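Long-range contacts in leucine aminopeptidase (Fimbriiglobus ruber, PDB 7D1B), which probably acts as a zinc-dependent glutaminyl cyclase of the M28 peptidase family, converting N-terminal glutaminyl residues of peptides to pyroglutamate: residues T111-W117 with V179-D185; F235-A240 with K317-M323; G239-A243 with V300-D304. The contacts are given in a common frame with arbitrary orientation. Where two conformers were deposited one is given. Residue numbers count along the deposited sequence, not the author numbering.

Interaction 1. Residues T111-W117 with V179-D185; sequences TNLIASW and VDFVLFD
Trp117 (chi1 m, chi2 96°) lays the edge of its indole on the face of Phe181 in a T-shaped pair: the centroids of its five-membered ring and the Phe181 ring are 4.5 Å apart, with planes at 67°. Both rings belong to neighbouring antiparallel strands, 111-117 and 179-184, whose axes approach to 4.6 Å with 165° between their N-to-C directions. In the hydrogen-bonded pairs, Leu113 N donates to Leu183 O (3.0 Å), Ala115 N to Phe181 O (2.8 Å) and Trp117 N to Val179 O (2.9 Å), and Leu183 N, Phe181 N and Val179 N return bonds to Leu113 O, Ala115 O and Trp117 O (2.8, 2.8 and 3.1 Å). Ile114-Val182 and Ser116-Asp180 alternate as non-hydrogen-bonded pairs.

In the six-stranded mixed sheet of this M28 alpha/beta fold, 91-99 lies outside 111-117 and 123-130 beyond 179-184; helices 72-87 and 153-167 cover the Leu113, Ala115 and Phe181 face. Asp185 N donates to Asn112 OD1 and Thr111 N to Asp185 OD2 (both 2.9 Å), while Asp185 OD1 takes Ser69. Oppositely, Ser116 OG donates to Asp180 OD1 (2.7 Å), salt-bridged to Arg124, and OD2 bonds Tyr226: the buried carboxylate is compensated.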
loop_
_atom_site.group_PDB
_atom_site.type_symbol
_atom_site.label_atom_id
_atom_site.label_comp_id
_atom_site.label_asym_id
_atom_site.label_seq_id
_atom_site.Cartn_x
_atom_site.Cartn_y
_atom_site.Cartn_z
ATOM N N THR A 111 1.871 5.877 13.758
ATOM C CA THR A 111 0.435 5.588 13.743
ATOM C C THR A 111 0.085 4.852 12.459
ATOM O O THR A 111 0.208 5.424 11.371
ATOM C CB THR A 111 -0.408 6.870 13.833
ATOM O OG1 THR A 111 0.019 7.656 14.947
ATOM C CG2 THR A 111 -1.893 6.531 14.011
ATOM N N ASN A 112 -0.372 3.602 12.566
ATOM C CA ASN A 112 -1.019 2.988 11.412
ATOM C C ASN A 112 -2.473 3.447 11.379
ATOM O O ASN A 112 -3.095 3.662 12.418
ATOM C CB ASN A 112 -1.027 1.463 11.517
ATOM C CG ASN A 112 0.359 0.839 11.509
ATOM O OD1 ASN A 112 1.305 1.360 10.894
ATOM N ND2 ASN A 112 0.472 -0.313 12.167
ATOM N N LEU A 113 -3.014 3.614 10.183
ATOM C CA LEU A 113 -4.420 3.984 10.027
ATOM C C LEU A 113 -5.167 2.831 9.371
ATOM O O LEU A 113 -4.683 2.236 8.408
ATOM C CB LEU A 113 -4.552 5.227 9.152
ATOM C CG LEU A 113 -5.689 6.242 9.255
ATOM C CD1 LEU A 113 -5.770 6.800 10.665
ATOM C CD2 LEU A 113 -5.521 7.382 8.259
ATOM N N ILE A 114 -6.341 2.502 9.889
ATOM C CA ILE A 114 -7.163 1.447 9.314
ATOM C C ILE A 114 -8.518 2.051 8.991
ATOM O O ILE A 114 -9.182 2.595 9.875
ATOM C CB ILE A 114 -7.321 0.256 10.268
ATOM C CG1 ILE A 114 -5.955 -0.304 10.677
ATOM C CG2 ILE A 114 -8.208 -0.829 9.625
ATOM C CD1 ILE A 114 -6.016 -1.222 11.889
ATOM N N ALA A 115 -8.935 1.947 7.734
ATOM C CA ALA A 115 -10.272 2.359 7.301
ATOM C C ALA A 115 -11.032 1.092 6.927
ATOM O O ALA A 115 -10.677 0.419 5.959
ATOM C CB ALA A 115 -10.201 3.330 6.129
ATOM N N SER A 116 -12.056 0.760 7.711
ATOM C CA SER A 116 -12.725 -0.529 7.628
ATOM C C SER A 116 -14.073 -0.392 6.949
ATOM O O SER A 116 -14.859 0.514 7.265
ATOM C CB SER A 116 -12.936 -1.118 9.025
ATOM O OG SER A 116 -11.743 -1.526 9.635
ATOM N N TRP A 117 -14.350 -1.359 6.082
ATOM C CA TRP A 117 -15.600 -1.492 5.348
ATOM C C TRP A 117 -16.193 -2.868 5.631
ATOM O O TRP A 117 -15.475 -3.878 5.670
ATOM C CB TRP A 117 -15.324 -1.405 3.830
ATOM C CG TRP A 117 -14.500 -0.220 3.399
ATOM C CD1 TRP A 117 -13.154 -0.203 3.185
ATOM C CD2 TRP A 117 -14.960 1.119 3.162
ATOM N NE1 TRP A 117 -12.743 1.050 2.797
ATOM C CE2 TRP A 117 -13.836 1.884 2.775
ATOM C CE3 TRP A 117 -16.221 1.744 3.224
ATOM C CZ2 TRP A 117 -13.930 3.236 2.433
ATOM C CZ3 TRP A 117 -16.305 3.093 2.901
ATOM C CH2 TRP A 117 -15.168 3.826 2.504
ATOM N N VAL A 179 -13.408 -5.587 4.195
ATOM C CA VAL A 179 -12.243 -4.994 3.531
ATOM C C VAL A 179 -11.679 -3.916 4.436
ATOM O O VAL A 179 -12.379 -2.952 4.764
ATOM C CB VAL A 179 -12.580 -4.416 2.144
ATOM C CG1 VAL A 179 -11.322 -3.804 1.510
ATOM C CG2 VAL A 179 -13.140 -5.492 1.241
ATOM N N ASP A 180 -10.411 -4.070 4.826
ATOM C CA ASP A 180 -9.703 -3.064 5.609
ATOM C C ASP A 180 -8.629 -2.424 4.742
ATOM O O ASP A 180 -7.773 -3.130 4.187
ATOM C CB ASP A 180 -9.072 -3.679 6.856
ATOM C CG ASP A 180 -10.121 -4.130 7.832
ATOM O OD1 ASP A 180 -11.187 -3.484 7.877
ATOM O OD2 ASP A 180 -9.917 -5.132 8.539
ATOM N N PHE A 181 -8.700 -1.101 4.597
ATOM C CA PHE A 181 -7.612 -0.327 4.015
ATOM C C PHE A 181 -6.644 -0.042 5.158
ATOM O O PHE A 181 -7.036 0.571 6.163
ATOM C CB PHE A 181 -8.138 1.007 3.488
ATOM C CG PHE A 181 -9.013 0.925 2.254
ATOM C CD1 PHE A 181 -9.329 -0.281 1.620
ATOM C CD2 PHE A 181 -9.520 2.107 1.709
ATOM C CE1 PHE A 181 -10.134 -0.296 0.456
ATOM C CE2 PHE A 181 -10.309 2.089 0.559
ATOM C CZ PHE A 181 -10.614 0.901 -0.068
ATOM N N VAL A 182 -5.408 -0.507 5.042
ATOM C CA VAL A 182 -4.440 -0.359 6.119
ATOM C C VAL A 182 -3.270 0.463 5.588
ATOM O O VAL A 182 -2.640 0.094 4.583
ATOM C CB VAL A 182 -3.971 -1.719 6.669
ATOM C CG1 VAL A 182 -2.964 -1.516 7.799
ATOM C CG2 VAL A 182 -5.183 -2.555 7.128
ATOM N N LEU A 183 -2.976 1.568 6.274
ATOM C CA LEU A 183 -1.854 2.440 5.953
ATOM C C LEU A 183 -0.789 2.263 7.029
ATOM O O LEU A 183 -1.025 2.566 8.213
ATOM C CB LEU A 183 -2.320 3.889 5.865
ATOM C CG LEU A 183 -3.191 4.088 4.618
ATOM C CD1 LEU A 183 -4.061 5.304 4.786
ATOM C CD2 LEU A 183 -2.321 4.180 3.392
ATOM N N PHE A 184 0.368 1.740 6.622
ATOM C CA PHE A 184 1.471 1.478 7.542
ATOM C C PHE A 184 2.370 2.697 7.675
ATOM O O PHE A 184 2.889 3.216 6.678
ATOM C CB PHE A 184 2.337 0.329 7.039
ATOM C CG PHE A 184 1.604 -0.976 6.868
ATOM C CD1 PHE A 184 0.919 -1.578 7.927
ATOM C CD2 PHE A 184 1.615 -1.622 5.635
ATOM C CE1 PHE A 184 0.269 -2.796 7.747
ATOM C CE2 PHE A 184 0.974 -2.838 5.462
ATOM C CZ PHE A 184 0.301 -3.418 6.512
ATOM N N ASP A 185 2.592 3.127 8.915
ATOM C CA ASP A 185 3.633 4.100 9.183
ATOM C C ASP A 185 4.999 3.406 9.199
ATOM O O ASP A 185 5.108 2.175 9.270
ATOM C CB ASP A 185 3.362 4.754 10.539
ATOM C CG ASP A 185 3.937 6.169 10.674
ATOM O OD1 ASP A 185 4.803 6.600 9.866
ATOM O OD2 ASP A 185 3.490 6.868 11.618
#

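Interaction 2. Residues F235-A240 with K317-M323; sequences FAHDGA and KISGKQM. With GOL (glycerol), chain I.
Neither segment pairs as a regular strand: 235-240 is an irregular loop that ends in a type II turn from His237 to Ala240, and 317-323 leads from a loop into the first turn of a helix that begins at Gly320. In the beta turn, Ala240 N donates to His237 O (3.2 Å), and Gly239 has positive phi (77°). The backbones meet where Ser319 N donates to Ala236 O (2.9 Å), with a CA-H...O contact from His237 CA to Lys317 O (3.4 Å). A water links Asp238 N (3.0 Å) to Lys317 O (2.6 Å).

Ser319 is the N-cap, its OG accepting from Gln322 N at 3.0 Å. Gln322 (chi1 t, chi2 p) folds against the loop, so that its NE2 donates to Phe235 O at 3.0 Å. Its OE1 accepts from O2 of a glycerol, probably from the crystallisation liquor, at 2.8 Å; the same O2 accepts from Gly239 N (2.9 Å). A second water joins Asp238 OD1 (2.8 Å) and Ser319 OG (2.7 Å). Ala236 CB fills the apolar gap, 4.0 Å from Ile318 CG2 and 3.9 Å from Met323 CG.

The loop after strand 225-232 thus meets the N-terminus of helix 320-336 through one backbone hydrogen bond and the Gln322 side chain. Helices 51-63 and 153-167 pack against Ile318 and Met323, Asn154 holds Ala236 N and His237, and strand 242-244 touches Phe235 and Gln322.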
loop_
_atom_site.group_PDB
_atom_site.type_symbol
_atom_site.label_atom_id
_atom_site.label_comp_id
_atom_site.label_asym_id
_atom_site.label_seq_id
_atom_site.Cartn_x
_atom_site.Cartn_y
_atom_site.Cartn_z
ATOM N N PHE A 235 3.584 1.200 -8.058
ATOM C CA PHE A 235 2.666 0.493 -8.942
ATOM C C PHE A 235 1.939 1.396 -9.917
ATOM O O PHE A 235 1.213 0.873 -10.762
ATOM C CB PHE A 235 1.589 -0.248 -8.118
ATOM C CG PHE A 235 0.610 0.678 -7.475
ATOM C CD1 PHE A 235 0.876 1.246 -6.242
ATOM C CD2 PHE A 235 -0.581 1.016 -8.113
ATOM C CE1 PHE A 235 0.009 2.169 -5.672
ATOM C CE2 PHE A 235 -1.460 1.933 -7.545
ATOM C CZ PHE A 235 -1.167 2.498 -6.315
ATOM N N ALA A 236 2.064 2.721 -9.801
ATOM C CA ALA A 236 1.120 3.629 -10.431
ATOM C C ALA A 236 1.702 4.388 -11.610
ATOM O O ALA A 236 1.010 5.240 -12.177
ATOM C CB ALA A 236 0.560 4.604 -9.393
ATOM N N HIS A 237 2.944 4.107 -11.985
ATOM C CA HIS A 237 3.578 4.802 -13.099
ATOM C C HIS A 237 3.082 4.280 -14.446
ATOM O O HIS A 237 2.560 3.163 -14.579
ATOM C CB HIS A 237 5.103 4.696 -12.995
ATOM C CG HIS A 237 5.601 3.312 -12.755
ATOM N ND1 HIS A 237 5.398 2.649 -11.562
ATOM C CD2 HIS A 237 6.321 2.476 -13.541
ATOM C CE1 HIS A 237 5.980 1.463 -11.626
ATOM N NE2 HIS A 237 6.546 1.333 -12.815
ATOM N N ASP A 238 3.271 5.114 -15.462
ATOM C CA ASP A 238 2.841 4.814 -16.824
ATOM C C ASP A 238 3.620 3.619 -17.363
ATOM O O ASP A 238 4.849 3.640 -17.397
ATOM C CB ASP A 238 3.132 6.063 -17.661
ATOM C CG ASP A 238 2.572 5.991 -19.058
ATOM O OD1 ASP A 238 1.663 5.186 -19.330
ATOM O OD2 ASP A 238 3.036 6.798 -19.894
ATOM N N GLY A 239 2.915 2.584 -17.813
ATOM C CA GLY A 239 3.608 1.441 -18.373
ATOM C C GLY A 239 4.230 0.535 -17.339
ATOM O O GLY A 239 5.115 -0.259 -17.677
ATOM N N ALA A 240 3.771 0.606 -16.087
ATOM C CA ALA A 240 4.330 -0.231 -15.033
ATOM C C ALA A 240 4.301 -1.705 -15.421
ATOM O O ALA A 240 3.379 -2.179 -16.100
ATOM C CB ALA A 240 3.522 -0.037 -13.746
ATOM N N LYS A 317 4.628 11.685 -12.565
ATOM C CA LYS A 317 4.989 10.328 -12.961
ATOM C C LYS A 317 3.834 9.348 -12.821
ATOM O O LYS A 317 3.964 8.192 -13.232
ATOM C CB LYS A 317 6.171 9.818 -12.128
ATOM C CG LYS A 317 7.388 10.737 -12.129
ATOM C CD LYS A 317 7.893 11.050 -13.548
ATOM C CE LYS A 317 9.189 11.862 -13.531
ATOM N NZ LYS A 317 9.029 13.139 -12.791
ATOM N N ILE A 318 2.728 9.767 -12.239
ATOM C CA ILE A 318 1.612 8.867 -11.973
ATOM C C ILE A 318 0.684 8.830 -13.178
ATOM O O ILE A 318 0.338 9.875 -13.735
ATOM C CB ILE A 318 0.841 9.325 -10.728
ATOM C CG1 ILE A 318 1.779 9.453 -9.523
ATOM C CG2 ILE A 318 -0.331 8.382 -10.456
ATOM C CD1 ILE A 318 2.555 8.177 -9.193
ATOM N N SER A 319 0.270 7.635 -13.579
ATOM C CA SER A 319 -0.733 7.461 -14.621
ATOM C C SER A 319 -2.096 7.189 -13.979
ATOM O O SER A 319 -2.268 6.188 -13.271
ATOM C CB SER A 319 -0.334 6.290 -15.514
ATOM O OG SER A 319 -1.463 5.837 -16.239
ATOM N N GLY A 320 -3.075 8.050 -14.250
ATOM C CA GLY A 320 -4.417 7.791 -13.749
ATOM C C GLY A 320 -5.007 6.500 -14.281
ATOM O O GLY A 320 -5.704 5.790 -13.559
ATOM N N LYS A 321 -4.736 6.179 -15.552
ATOM C CA LYS A 321 -5.228 4.926 -16.110
ATOM C C LYS A 321 -4.628 3.731 -15.384
ATOM O O LYS A 321 -5.321 2.748 -15.106
ATOM C CB LYS A 321 -4.921 4.851 -17.604
ATOM C CG LYS A 321 -4.987 3.416 -18.182
ATOM C CD LYS A 321 -6.354 2.838 -18.520
ATOM C CE LYS A 321 -6.162 1.453 -19.125
ATOM N NZ LYS A 321 -7.358 0.608 -18.966
ATOM N N GLN A 322 -3.339 3.799 -15.057
ATOM C CA GLN A 322 -2.712 2.723 -14.303
ATOM C C GLN A 322 -3.344 2.586 -12.922
ATOM O O GLN A 322 -3.605 1.462 -12.454
ATOM C CB GLN A 322 -1.214 2.994 -14.206
ATOM C CG GLN A 322 -0.422 1.978 -13.393
ATOM C CD GLN A 322 -0.484 0.558 -13.937
ATOM O OE1 GLN A 322 -0.785 0.325 -15.117
ATOM N NE2 GLN A 322 -0.192 -0.410 -13.080
ATOM N N MET A 323 -3.635 3.717 -12.264
ATOM C CA MET A 323 -4.303 3.661 -10.970
ATOM C C MET A 323 -5.669 2.997 -11.086
ATOM O O MET A 323 -6.035 2.168 -10.253
ATOM C CB MET A 323 -4.445 5.067 -10.393
ATOM C CG MET A 323 -3.129 5.688 -10.061
ATOM S SD MET A 323 -3.176 7.184 -9.104
ATOM C CE MET A 323 -3.771 6.656 -7.498
HETATM C C1 GOL I . -0.992 0.633 -19.346
HETATM O O1 GOL I . -1.067 -0.629 -18.834
HETATM C C2 GOL I . -0.997 1.627 -18.149
HETATM O O2 GOL I . 0.190 1.554 -17.404
HETATM C C3 GOL I . -1.280 3.014 -18.659
HETATM O O3 GOL I . -0.062 3.554 -19.011
HETATM O O HOH W 1 5.270 7.371 -15.311
HETATM O O HOH W 2 -0.900 6.172 -18.810
#

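Interaction 3. Residues G239-A243 with V300-D304; sequences GARLA and VIDFD
Asp302 has the most surface covered in this contact, and both carboxylate oxygens are engaged, each with two partners. With chi1 t, it points toward segment 239-243 and takes the backbone N of Arg241 on OD2 (2.9 Å, nearly linear at 173°); His237 NE2 is probably hydrogen-bonded to the same oxygen. OD1 accepts from Asp304 N at 3.0 Å, which makes an Asx turn just beyond the end of strand 297-300. Leu242 (chi1 m, chi2 t), next in buried area, crosses over the backbone: its CD2 lies 3.5 Å from Ile301 C and its CD1 3.7 Å from Val300 CG1. The end-to-end directions of 240-243 and 300-304 are 110° apart, so a loop leading into strand 242-244 crosses the chain leaving an edge strand of the central M28 sheet, without strand pairing. The extended Arg241 forms a salt bridge with Glu274; a water collects its NH1 (2.9 Å), Asp302 OD1 (2.8 Å) and Asp304 OD2 (2.8 Å), while Asp304 OD1 is hydrogen-bonded to Arg279 N.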
loop_
_atom_site.group_PDB
_atom_site.type_symbol
_atom_site.label_atom_id
_atom_site.label_comp_id
_atom_site.label_asym_id
_atom_site.label_seq_id
_atom_site.Cartn_x
_atom_site.Cartn_y
_atom_site.Cartn_z
ATOM N N GLY A 239 2.915 2.584 -17.813
ATOM C CA GLY A 239 3.608 1.441 -18.373
ATOM C C GLY A 239 4.230 0.535 -17.339
ATOM O O GLY A 239 5.115 -0.259 -17.677
ATOM N N ALA A 240 3.771 0.606 -16.087
ATOM C CA ALA A 240 4.330 -0.231 -15.033
ATOM C C ALA A 240 4.301 -1.705 -15.421
ATOM O O ALA A 240 3.379 -2.179 -16.100
ATOM C CB ALA A 240 3.522 -0.037 -13.746
ATOM N N ARG A 241 5.321 -2.430 -14.976
ATOM C CA ARG A 241 5.422 -3.875 -15.162
ATOM C C ARG A 241 5.266 -4.531 -13.795
ATOM O O ARG A 241 6.224 -4.606 -13.017
ATOM C CB ARG A 241 6.754 -4.228 -15.823
ATOM C CG ARG A 241 6.978 -5.717 -15.968
ATOM C CD ARG A 241 8.362 -6.009 -16.601
ATOM N NE ARG A 241 8.729 -7.420 -16.445
ATOM C CZ ARG A 241 9.279 -7.941 -15.346
ATOM N NH1 ARG A 241 9.581 -7.163 -14.316
ATOM N NH2 ARG A 241 9.520 -9.244 -15.277
ATOM N N LEU A 242 4.043 -4.963 -13.484
ATOM C CA LEU A 242 3.709 -5.553 -12.182
ATOM C C LEU A 242 3.929 -7.053 -12.305
ATOM O O LEU A 242 3.050 -7.803 -12.732
ATOM C CB LEU A 242 2.284 -5.182 -11.758
ATOM C CG LEU A 242 1.978 -3.679 -11.698
ATOM C CD1 LEU A 242 0.516 -3.457 -11.338
ATOM C CD2 LEU A 242 2.910 -2.939 -10.734
ATOM N N ALA A 243 5.147 -7.477 -11.974
ATOM C CA ALA A 243 5.576 -8.858 -12.097
ATOM C C ALA A 243 5.490 -9.564 -10.748
ATOM O O ALA A 243 5.083 -8.991 -9.737
ATOM C CB ALA A 243 6.977 -8.926 -12.724
ATOM N N VAL A 300 2.072 -5.878 -4.953
ATOM C CA VAL A 300 1.774 -5.412 -6.301
ATOM C C VAL A 300 2.722 -4.236 -6.522
ATOM O O VAL A 300 2.522 -3.143 -5.973
ATOM C CB VAL A 300 0.293 -5.037 -6.432
ATOM C CG1 VAL A 300 0.042 -4.323 -7.760
ATOM C CG2 VAL A 300 -0.543 -6.301 -6.336
ATOM N N ILE A 301 3.784 -4.489 -7.302
ATOM C CA ILE A 301 4.959 -3.629 -7.337
ATOM C C ILE A 301 5.636 -3.775 -8.689
ATOM O O ILE A 301 5.678 -4.864 -9.267
ATOM C CB ILE A 301 5.927 -4.005 -6.181
ATOM C CG1 ILE A 301 7.187 -3.121 -6.162
ATOM C CG2 ILE A 301 6.305 -5.499 -6.217
ATOM C CD1 ILE A 301 7.986 -3.233 -4.868
ATOM N N ASP A 302 6.227 -2.677 -9.170
ATOM C CA ASP A 302 7.226 -2.734 -10.232
ATOM C C ASP A 302 8.505 -2.163 -9.630
ATOM O O ASP A 302 8.690 -0.942 -9.573
ATOM C CB ASP A 302 6.798 -1.946 -11.464
ATOM C CG ASP A 302 7.859 -1.917 -12.541
ATOM O OD1 ASP A 302 8.938 -2.544 -12.365
ATOM O OD2 ASP A 302 7.579 -1.263 -13.584
ATOM N N PHE A 303 9.400 -3.055 -9.192
ATOM C CA PHE A 303 10.572 -2.584 -8.477
ATOM C C PHE A 303 11.588 -1.947 -9.408
ATOM O O PHE A 303 12.585 -1.413 -8.921
ATOM C CB PHE A 303 11.167 -3.753 -7.672
ATOM C CG PHE A 303 12.113 -3.344 -6.550
ATOM C CD1 PHE A 303 11.970 -2.151 -5.832
ATOM C CD2 PHE A 303 13.162 -4.185 -6.219
ATOM C CE1 PHE A 303 12.856 -1.824 -4.799
ATOM C CE2 PHE A 303 14.047 -3.855 -5.191
ATOM C CZ PHE A 303 13.887 -2.681 -4.485
ATOM N N ASP A 304 11.358 -1.975 -10.722
ATOM C CA ASP A 304 12.210 -1.261 -11.662
ATOM C C ASP A 304 11.754 0.168 -11.932
ATOM O O ASP A 304 12.323 0.835 -12.802
ATOM C CB ASP A 304 12.356 -2.059 -12.959
ATOM C CG ASP A 304 13.084 -3.364 -12.750
ATOM O OD1 ASP A 304 14.053 -3.390 -11.955
ATOM O OD2 ASP A 304 12.673 -4.372 -13.364
HETATM O O HOH W 3 10.037 -4.319 -14.202
HETATM O O HOH W 4 3.455 -7.015 -8.669
#

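How the interactions relate
The three contacts show how one alpha/beta domain is built from a sheet core and the loops at its strand ends. Interaction 1 stands apart on the other side of the chain's centre, with its centre about 23 Å from those of interactions 2 and 3. These two are neighbours, with centres about 10 Å apart; they share Gly239 and Ala240 and meet where His237 NE2 lies 2.9 Å from Asp302 OD2, a probable hydrogen bond, and where Gln322 NE2 packs 3.6 Å from Leu242 CD1. None of the three reaches the zinc, held by Asp155, Glu188 and His309: the side chains of Phe184, Phe235 and Ile301 lie about 12, 11 and 9 Å from it.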